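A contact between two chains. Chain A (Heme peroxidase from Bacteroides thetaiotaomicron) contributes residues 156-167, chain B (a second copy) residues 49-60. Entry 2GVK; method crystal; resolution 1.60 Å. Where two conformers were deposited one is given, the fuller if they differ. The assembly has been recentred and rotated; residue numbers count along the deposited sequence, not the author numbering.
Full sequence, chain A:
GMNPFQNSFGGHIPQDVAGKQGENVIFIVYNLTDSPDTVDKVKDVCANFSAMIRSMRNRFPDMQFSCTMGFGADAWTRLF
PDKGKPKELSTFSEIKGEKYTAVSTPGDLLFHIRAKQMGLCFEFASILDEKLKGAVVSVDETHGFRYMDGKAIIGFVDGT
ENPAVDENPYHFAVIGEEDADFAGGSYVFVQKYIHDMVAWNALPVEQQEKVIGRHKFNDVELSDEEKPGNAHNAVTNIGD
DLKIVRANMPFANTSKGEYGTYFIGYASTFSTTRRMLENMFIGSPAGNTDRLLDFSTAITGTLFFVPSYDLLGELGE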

# COMPACT_ATOMS: atom_id res chain seq x y z
N PHE A 156 -3.03 23.80 11.14
CA PHE A 156 -2.05 24.30 10.22
C PHE A 156 -0.96 23.27 10.08
O PHE A 156 -0.55 22.67 11.04
CB PHE A 156 -1.42 25.59 10.77
CG PHE A 156 -2.23 26.81 10.51
CD1 PHE A 156 -3.39 27.07 11.24
CD2 PHE A 156 -1.84 27.73 9.56
CE1 PHE A 156 -4.12 28.21 11.02
CE2 PHE A 156 -2.56 28.88 9.35
CZ PHE A 156 -3.73 29.10 10.05
N VAL A 157 -0.48 23.08 8.87
CA VAL A 157 0.65 22.20 8.64
C VAL A 157 1.83 22.68 9.42
O VAL A 157 2.10 23.90 9.49
CB VAL A 157 1.00 22.14 7.14
CG1 VAL A 157 2.38 21.47 6.92
CG2 VAL A 157 -0.11 21.42 6.36
N ASP A 158 2.53 21.77 10.06
CA ASP A 158 3.71 22.10 10.81
C ASP A 158 4.92 21.29 10.31
O ASP A 158 4.75 20.16 9.81
CB ASP A 158 3.49 21.82 12.28
CG ASP A 158 4.64 22.27 13.14
OD1 ASP A 158 4.91 23.49 13.18
OD2 ASP A 158 5.28 21.41 13.76
N GLY A 159 6.10 21.87 10.42
CA GLY A 159 7.33 21.16 10.10
C GLY A 159 7.96 21.53 8.76
O GLY A 159 9.03 21.07 8.45
N THR A 160 7.28 22.37 7.96
CA THR A 160 7.80 22.72 6.61
C THR A 160 9.16 23.45 6.70
O THR A 160 10.01 23.30 5.83
CB THR A 160 6.79 23.55 5.83
OG1 THR A 160 5.66 22.74 5.50
CG2 THR A 160 7.40 24.08 4.54
N GLU A 161 9.37 24.16 7.81
CA GLU A 161 10.58 24.93 8.05
C GLU A 161 11.79 24.05 8.47
O GLU A 161 12.93 24.51 8.54
CB GLU A 161 10.30 25.98 9.13
CG GLU A 161 10.40 25.46 10.63
CD GLU A 161 9.28 24.45 11.05
OE1 GLU A 161 8.24 24.33 10.36
OE2 GLU A 161 9.46 23.80 12.11
N ASN A 162 11.52 22.79 8.80
CA ASN A 162 12.62 21.87 9.18
C ASN A 162 13.62 21.78 8.04
O ASN A 162 13.23 21.69 6.88
CB ASN A 162 12.09 20.49 9.50
CG ASN A 162 11.54 20.37 10.93
OD1 ASN A 162 11.95 21.09 11.82
ND2 ASN A 162 10.67 19.43 11.13
N PRO A 163 14.91 21.79 8.37
CA PRO A 163 15.91 21.71 7.30
C PRO A 163 15.77 20.43 6.47
O PRO A 163 15.72 19.31 7.01
CB PRO A 163 17.27 21.74 8.07
CG PRO A 163 16.92 21.40 9.49
CD PRO A 163 15.52 21.88 9.71
N ALA A 164 15.68 20.61 5.16
CA ALA A 164 15.48 19.52 4.24
C ALA A 164 15.64 20.05 2.84
O ALA A 164 15.63 21.24 2.63
CB ALA A 164 14.08 18.91 4.42
N VAL A 165 15.78 19.12 1.87
CA VAL A 165 15.82 19.43 0.40
C VAL A 165 17.16 20.07 -0.02
O VAL A 165 17.92 19.48 -0.78
CB VAL A 165 14.61 20.29 -0.07
CG1 VAL A 165 14.72 20.62 -1.53
CG2 VAL A 165 13.28 19.55 0.23
N ASP A 166 17.41 21.30 0.42
CA ASP A 166 18.67 21.96 0.12
C ASP A 166 19.53 22.19 1.36
O ASP A 166 20.52 22.93 1.32
CB ASP A 166 18.43 23.28 -0.63
CG ASP A 166 17.60 24.27 0.16
OD1 ASP A 166 17.16 23.96 1.29
OD2 ASP A 166 17.39 25.38 -0.38
N GLU A 167 19.16 21.52 2.43
CA GLU A 167 19.93 21.49 3.65
C GLU A 167 19.83 20.11 4.28
O GLU A 167 18.82 19.43 4.14
CB GLU A 167 19.43 22.55 4.62
CG GLU A 167 19.87 23.96 4.25
CD GLU A 167 19.53 24.97 5.33
OE1 GLU A 167 18.36 24.95 5.83
OE2 GLU A 167 20.44 25.80 5.66
N PHE B 49 11.61 28.27 -3.92
CA PHE B 49 11.43 26.98 -4.63
C PHE B 49 11.67 25.77 -3.73
O PHE B 49 10.83 24.88 -3.65
CB PHE B 49 12.35 26.91 -5.83
CG PHE B 49 12.03 25.77 -6.79
CD1 PHE B 49 10.86 25.78 -7.53
CD2 PHE B 49 12.90 24.73 -6.94
CE1 PHE B 49 10.59 24.75 -8.43
CE2 PHE B 49 12.64 23.73 -7.84
CZ PHE B 49 11.46 23.73 -8.56
N SER B 50 12.80 25.75 -3.02
CA SER B 50 13.09 24.63 -2.14
C SER B 50 12.08 24.57 -0.96
O SER B 50 11.72 23.50 -0.53
CB SER B 50 14.54 24.68 -1.63
OG SER B 50 14.75 25.82 -0.84
N ALA B 51 11.59 25.74 -0.51
CA ALA B 51 10.53 25.79 0.51
C ALA B 51 9.21 25.15 0.01
O ALA B 51 8.51 24.47 0.76
CB ALA B 51 10.28 27.22 0.94
N MSE B 52 8.87 25.42 -1.25
CA MSE B 52 7.67 24.85 -1.83
C MSE B 52 7.78 23.32 -1.91
O MSE B 52 6.82 22.60 -1.64
CB MSE B 52 7.42 25.42 -3.21
CG MSE B 52 7.03 26.91 -3.21
SE MSE B 52 6.91 27.63 -5.02
CE MSE B 52 5.42 26.48 -5.67
N ILE B 53 8.98 22.83 -2.26
CA ILE B 53 9.23 21.40 -2.29
C ILE B 53 9.20 20.83 -0.87
O ILE B 53 8.59 19.77 -0.64
CB ILE B 53 10.58 21.07 -2.98
CG1 ILE B 53 10.51 21.49 -4.45
CG2 ILE B 53 10.93 19.59 -2.83
CD1 ILE B 53 11.85 21.51 -5.16
N ARG B 54 9.80 21.54 0.09
CA ARG B 54 9.78 21.09 1.49
C ARG B 54 8.35 20.93 1.98
O ARG B 54 8.04 20.01 2.69
CB ARG B 54 10.51 22.08 2.41
CG ARG B 54 11.98 21.88 2.50
CD ARG B 54 12.57 22.65 3.70
NE ARG B 54 12.58 24.10 3.46
CZ ARG B 54 13.48 24.73 2.69
NH1 ARG B 54 14.45 24.05 2.09
NH2 ARG B 54 13.41 26.04 2.53
N SER B 55 7.51 21.90 1.64
CA SER B 55 6.12 21.87 2.05
C SER B 55 5.41 20.60 1.53
O SER B 55 4.81 19.84 2.31
CB SER B 55 5.40 23.12 1.56
OG SER B 55 4.02 23.09 1.89
N MSE B 56 5.57 20.32 0.25
CA MSE B 56 4.95 19.15 -0.35
C MSE B 56 5.43 17.86 0.30
O MSE B 56 4.64 16.97 0.55
CB MSE B 56 5.23 19.08 -1.83
CG MSE B 56 4.71 20.22 -2.62
SE MSE B 56 2.78 20.46 -2.49
CE MSE B 56 2.24 18.77 -2.96
N ARG B 57 6.74 17.76 0.51
CA ARG B 57 7.32 16.53 1.07
C ARG B 57 7.02 16.36 2.55
O ARG B 57 6.89 15.24 3.03
CB ARG B 57 8.81 16.50 0.81
CG ARG B 57 9.14 16.27 -0.63
CD ARG B 57 10.58 16.12 -0.85
NE ARG B 57 10.85 16.01 -2.24
CZ ARG B 57 12.07 16.10 -2.79
NH1 ARG B 57 13.14 16.28 -2.03
NH2 ARG B 57 12.20 16.01 -4.12
N ASN B 58 6.86 17.47 3.26
CA ASN B 58 6.46 17.43 4.65
C ASN B 58 5.00 16.97 4.77
O ASN B 58 4.67 16.14 5.59
CB ASN B 58 6.63 18.82 5.27
CG ASN B 58 6.19 18.88 6.69
OD1 ASN B 58 6.52 18.02 7.48
ND2 ASN B 58 5.44 19.95 7.05
N ARG B 59 4.14 17.48 3.89
CA ARG B 59 2.72 17.17 3.92
C ARG B 59 2.43 15.75 3.41
O ARG B 59 1.55 15.08 3.92
CB ARG B 59 1.95 18.18 3.09
CG ARG B 59 1.98 19.60 3.63
CD ARG B 59 1.40 20.59 2.62
NE ARG B 59 -0.03 20.33 2.37
CZ ARG B 59 -0.75 20.88 1.38
NH1 ARG B 59 -0.18 21.68 0.50
NH2 ARG B 59 -2.04 20.59 1.26
N PHE B 60 3.18 15.33 2.39
CA PHE B 60 2.94 14.05 1.68
C PHE B 60 4.24 13.27 1.51
O PHE B 60 4.72 13.10 0.40
CB PHE B 60 2.32 14.33 0.33
CG PHE B 60 1.15 15.32 0.39
CD1 PHE B 60 -0.06 14.92 0.85
CD2 PHE B 60 1.33 16.64 0.01
CE1 PHE B 60 -1.14 15.85 0.95
CE2 PHE B 60 0.28 17.54 0.11
CZ PHE B 60 -0.95 17.13 0.60
O HOH W 1 9.12 17.67 9.22
O HOH W 2 16.41 27.01 1.53

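An irregular loop of chain A lies along one helix of chain B in a largely polar contact, in which helix side chains bond to loop carbonyls and to one loop carboxylate, with small apolar contacts alongside. The helix, which begins before this stretch, runs through to Arg B59; the loop has no regular structure beyond a type I turn from Gly A159 to Asn A162, closed by Asn A162 N to Gly A159 O at 3.0 Å. The backbones come nearest at Thr A160 and Ser B55, their CA atoms 4.9 Å apart, and Thr A160 CG2 rests 3.6 Å from Ser B55 CA. Asn B58 points toward the turn and donates through ND2 to Asp A158 O (2.9 Å, nearly linear) and to Thr A160 OG1 (3.2 Å). Its OD1 accepts from water 1 at 3.1 Å, and the same water accepts from Asn A162 ND2 at 3.0 Å. Gly A159 suits this spot: a CB would press on Asn B58 OD1 and, at these backbone angles, on the preceding carbonyl. Beside it, Val A157 CG1 packs on Arg B59 CG at 3.8 Å. Four residues before Asn B58, one helical turn away, Arg B54 has more of its surface covered by the loop than any other helix residue. Its NH1 donates to Ala A164 O (3.1 Å) and forms a salt bridge with Asp A166 OD1 (2.8 Å), a short contact, though its hydrogen bond is weak, with an N-H...acceptor angle of 124°. Ser B50, a further turn back, donates from OG to the other carboxylate oxygen, Asp A166 OD2, at 2.7 Å, so neighbouring turns share one acid. Water 2 also donates to Asp A166 OD2 (2.7 Å). Alongside these polar groups, Val A165 points toward the helix, its CG2 lying 3.5 Å from the aliphatic Arg B54 CG and 3.9 Å from Ile B53 CG2.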